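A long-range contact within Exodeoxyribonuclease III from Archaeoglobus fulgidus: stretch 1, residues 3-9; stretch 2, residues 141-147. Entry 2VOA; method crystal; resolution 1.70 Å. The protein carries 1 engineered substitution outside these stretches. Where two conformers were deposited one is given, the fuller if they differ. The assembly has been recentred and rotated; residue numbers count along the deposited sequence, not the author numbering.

Stretch 1, residues 3-9: KIATFNV
Stretch 2, residues 141-147: AVWCGDM

Gly-145 sits where the second stretch turns a corner, at phi 149° and psi -172°. A CB at these angles would be jammed against the carbonyl O of Cys-144, so the backbone by itself calls for glycine. The backbones are closer near Gly-145 than at the start of the contact. The CA atoms of Ile-4 and Val-142 are 8.7 Å apart, those of Thr-6 and Gly-145 only 6.0 Å, and those of Asn-8 and Asp-146 6.6 Å.

Residues 3-8 form a strand that begins earlier in the chain. Residues 141-144 are also extended. The two strands run in nearly the same direction, with 18° between them and a signed crossing angle of -18°. Their axes approach to 8.6 Å. No backbone hydrogen bond joins the stretches; they meet through side chains and the CA of Gly-145. The surface buried is small, 281 Å² over both sides.

Stretch 1 alternates regularly. Phi runs from -156° to -80° and psi from 113° to 160° over residues 4-8. The CA-to-CB bonds of Ile-4, Thr-6 and Asn-8 point toward stretch 2. Those of Ala-5 and Phe-7 point away. In stretch 2, Val-142, Cys-144 and Asp-146 point toward stretch 1.

The contact begins apolar. Ile-4 has chi1 m and chi2 t. Ile-4 CD1 lies 3.7 Å from Val-142 CG1; Val-142 has chi1 m. Ile-4 CG2 lies 4.0 Å from Cys-144 SG; Cys-144 also has chi1 m. Ile-4 thus packs against two successive inward-facing residues. Val-142 and Cys-144 were each deposited in two conformers, and these distances belong to the one given.

Thr-6 comes next, with chi1 t. Thr-6 CB is 4.1 Å from Cys-144 CB. Thr-6 OG1 is 3.6 Å from Gly-145 CA. This is a packing contact; the hydroxyl is hydrogen-bonded elsewhere in the structure. An ideal CB on Gly-145 would point away from stretch 1 and lie 4.9 Å from OG1 of Thr-6, so the backbone, not this neighbour, sets the need for glycine.

The contact ends in a polar pair. Asn-8 ND2 donates a hydrogen bond to Asp-146 OD2 at 2.8 Å, with an N-H...O angle of 147°. Both residues have chi1 t; chi2 is -40° for Asn-8 and -9° for Asp-146. Asp-146 has phi -98° and psi 105°. Asn-8 OD1 and Asp-146 OD1 are hydrogen-bonded to residues flanking the stretches.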

# COMPACT_ATOMS: atom_id res chain seq x y z
N LYS A 3 -24.34 -5.82 21.20
CA LYS A 3 -24.06 -5.31 19.86
C LYS A 3 -23.28 -6.35 19.06
O LYS A 3 -22.21 -6.80 19.48
CB LYS A 3 -23.29 -3.97 19.95
CG LYS A 3 -22.99 -3.35 18.57
CD LYS A 3 -22.15 -2.06 18.65
CE LYS A 3 -22.92 -0.91 19.27
NZ LYS A 3 -22.06 0.32 19.46
N ILE A 4 -23.82 -6.70 17.89
CA ILE A 4 -23.21 -7.71 17.01
C ILE A 4 -23.02 -7.13 15.63
O ILE A 4 -23.96 -6.53 15.08
CB ILE A 4 -24.06 -9.02 16.98
CG1 ILE A 4 -24.15 -9.60 18.38
CG2 ILE A 4 -23.37 -10.07 16.05
CD1 ILE A 4 -25.26 -10.67 18.56
N ALA A 5 -21.83 -7.27 15.07
CA ALA A 5 -21.57 -6.69 13.75
C ALA A 5 -20.98 -7.73 12.81
O ALA A 5 -20.44 -8.76 13.25
CB ALA A 5 -20.65 -5.49 13.89
N THR A 6 -21.08 -7.44 11.52
CA THR A 6 -20.46 -8.26 10.48
C THR A 6 -19.73 -7.36 9.47
O THR A 6 -20.23 -6.29 9.12
CB THR A 6 -21.48 -9.24 9.78
OG1 THR A 6 -20.80 -10.05 8.82
CG2 THR A 6 -22.64 -8.53 9.10
N PHE A 7 -18.58 -7.81 8.98
CA PHE A 7 -17.72 -6.94 8.14
C PHE A 7 -16.82 -7.78 7.23
O PHE A 7 -15.95 -8.49 7.74
CB PHE A 7 -16.87 -6.05 9.07
CG PHE A 7 -16.08 -4.94 8.39
CD1 PHE A 7 -16.37 -4.48 7.11
CD2 PHE A 7 -15.04 -4.33 9.09
CE1 PHE A 7 -15.62 -3.43 6.53
CE2 PHE A 7 -14.29 -3.29 8.53
CZ PHE A 7 -14.58 -2.83 7.25
N ASN A 8 -17.04 -7.67 5.91
CA ASN A 8 -16.11 -8.23 4.93
C ASN A 8 -14.94 -7.24 4.82
O ASN A 8 -15.13 -6.10 4.40
CB ASN A 8 -16.83 -8.45 3.60
CG ASN A 8 -15.90 -9.00 2.54
OD1 ASN A 8 -14.74 -8.58 2.45
ND2 ASN A 8 -16.42 -9.94 1.74
N VAL A 9 -13.76 -7.68 5.26
CA VAL A 9 -12.62 -6.77 5.43
C VAL A 9 -11.69 -6.66 4.21
O VAL A 9 -10.79 -5.81 4.17
CB VAL A 9 -11.78 -7.16 6.70
CG1 VAL A 9 -12.63 -7.08 7.95
CG2 VAL A 9 -11.16 -8.56 6.54
N ALA A 141 -29.52 -17.26 18.73
CA ALA A 141 -28.49 -17.54 17.75
C ALA A 141 -28.49 -16.47 16.68
O ALA A 141 -29.55 -15.88 16.37
CB ALA A 141 -28.68 -18.92 17.11
N VAL A 142 -27.31 -16.19 16.15
CA VAL A 142 -27.14 -15.25 15.03
C VAL A 142 -26.33 -15.95 13.94
O VAL A 142 -25.26 -16.51 14.22
CB VAL A 142 -26.46 -13.90 15.47
CG1 VAL A 142 -27.16 -13.27 16.65
CG2 VAL A 142 -24.96 -14.06 15.77
N TRP A 143 -26.86 -15.91 12.72
CA TRP A 143 -26.13 -16.34 11.54
C TRP A 143 -25.84 -15.02 10.85
O TRP A 143 -26.76 -14.25 10.53
CB TRP A 143 -26.97 -17.30 10.71
CG TRP A 143 -26.56 -17.47 9.30
CD1 TRP A 143 -25.28 -17.51 8.78
CD2 TRP A 143 -27.44 -17.63 8.18
NE1 TRP A 143 -25.33 -17.69 7.40
CE2 TRP A 143 -26.65 -17.73 7.02
CE3 TRP A 143 -28.84 -17.67 8.06
CZ2 TRP A 143 -27.21 -17.88 5.73
CZ3 TRP A 143 -29.40 -17.80 6.77
CH2 TRP A 143 -28.57 -17.90 5.63
N CYS A 144 -24.53 -14.73 10.75
CA CYS A 144 -23.95 -13.51 10.15
C CYS A 144 -23.16 -13.84 8.91
O CYS A 144 -22.74 -14.99 8.71
CB CYS A 144 -22.96 -12.86 11.11
SG CYS A 144 -23.65 -12.06 12.57
N GLY A 145 -22.92 -12.83 8.07
CA GLY A 145 -21.86 -12.98 7.09
C GLY A 145 -22.08 -12.24 5.81
O GLY A 145 -22.99 -11.42 5.68
N ASP A 146 -21.18 -12.53 4.88
CA ASP A 146 -21.32 -12.04 3.54
C ASP A 146 -21.93 -13.19 2.78
O ASP A 146 -21.27 -14.19 2.50
CB ASP A 146 -19.96 -11.65 2.96
CG ASP A 146 -20.07 -11.08 1.56
OD1 ASP A 146 -21.15 -11.12 0.92
OD2 ASP A 146 -19.01 -10.60 1.07
N MET A 147 -23.22 -13.04 2.51
CA MET A 147 -24.06 -14.09 1.91
C MET A 147 -23.92 -14.15 0.40
O MET A 147 -24.33 -15.13 -0.23
CB MET A 147 -25.53 -13.83 2.29
CG MET A 147 -25.80 -13.69 3.82
SD MET A 147 -25.01 -14.99 4.81
CE MET A 147 -25.62 -14.48 6.42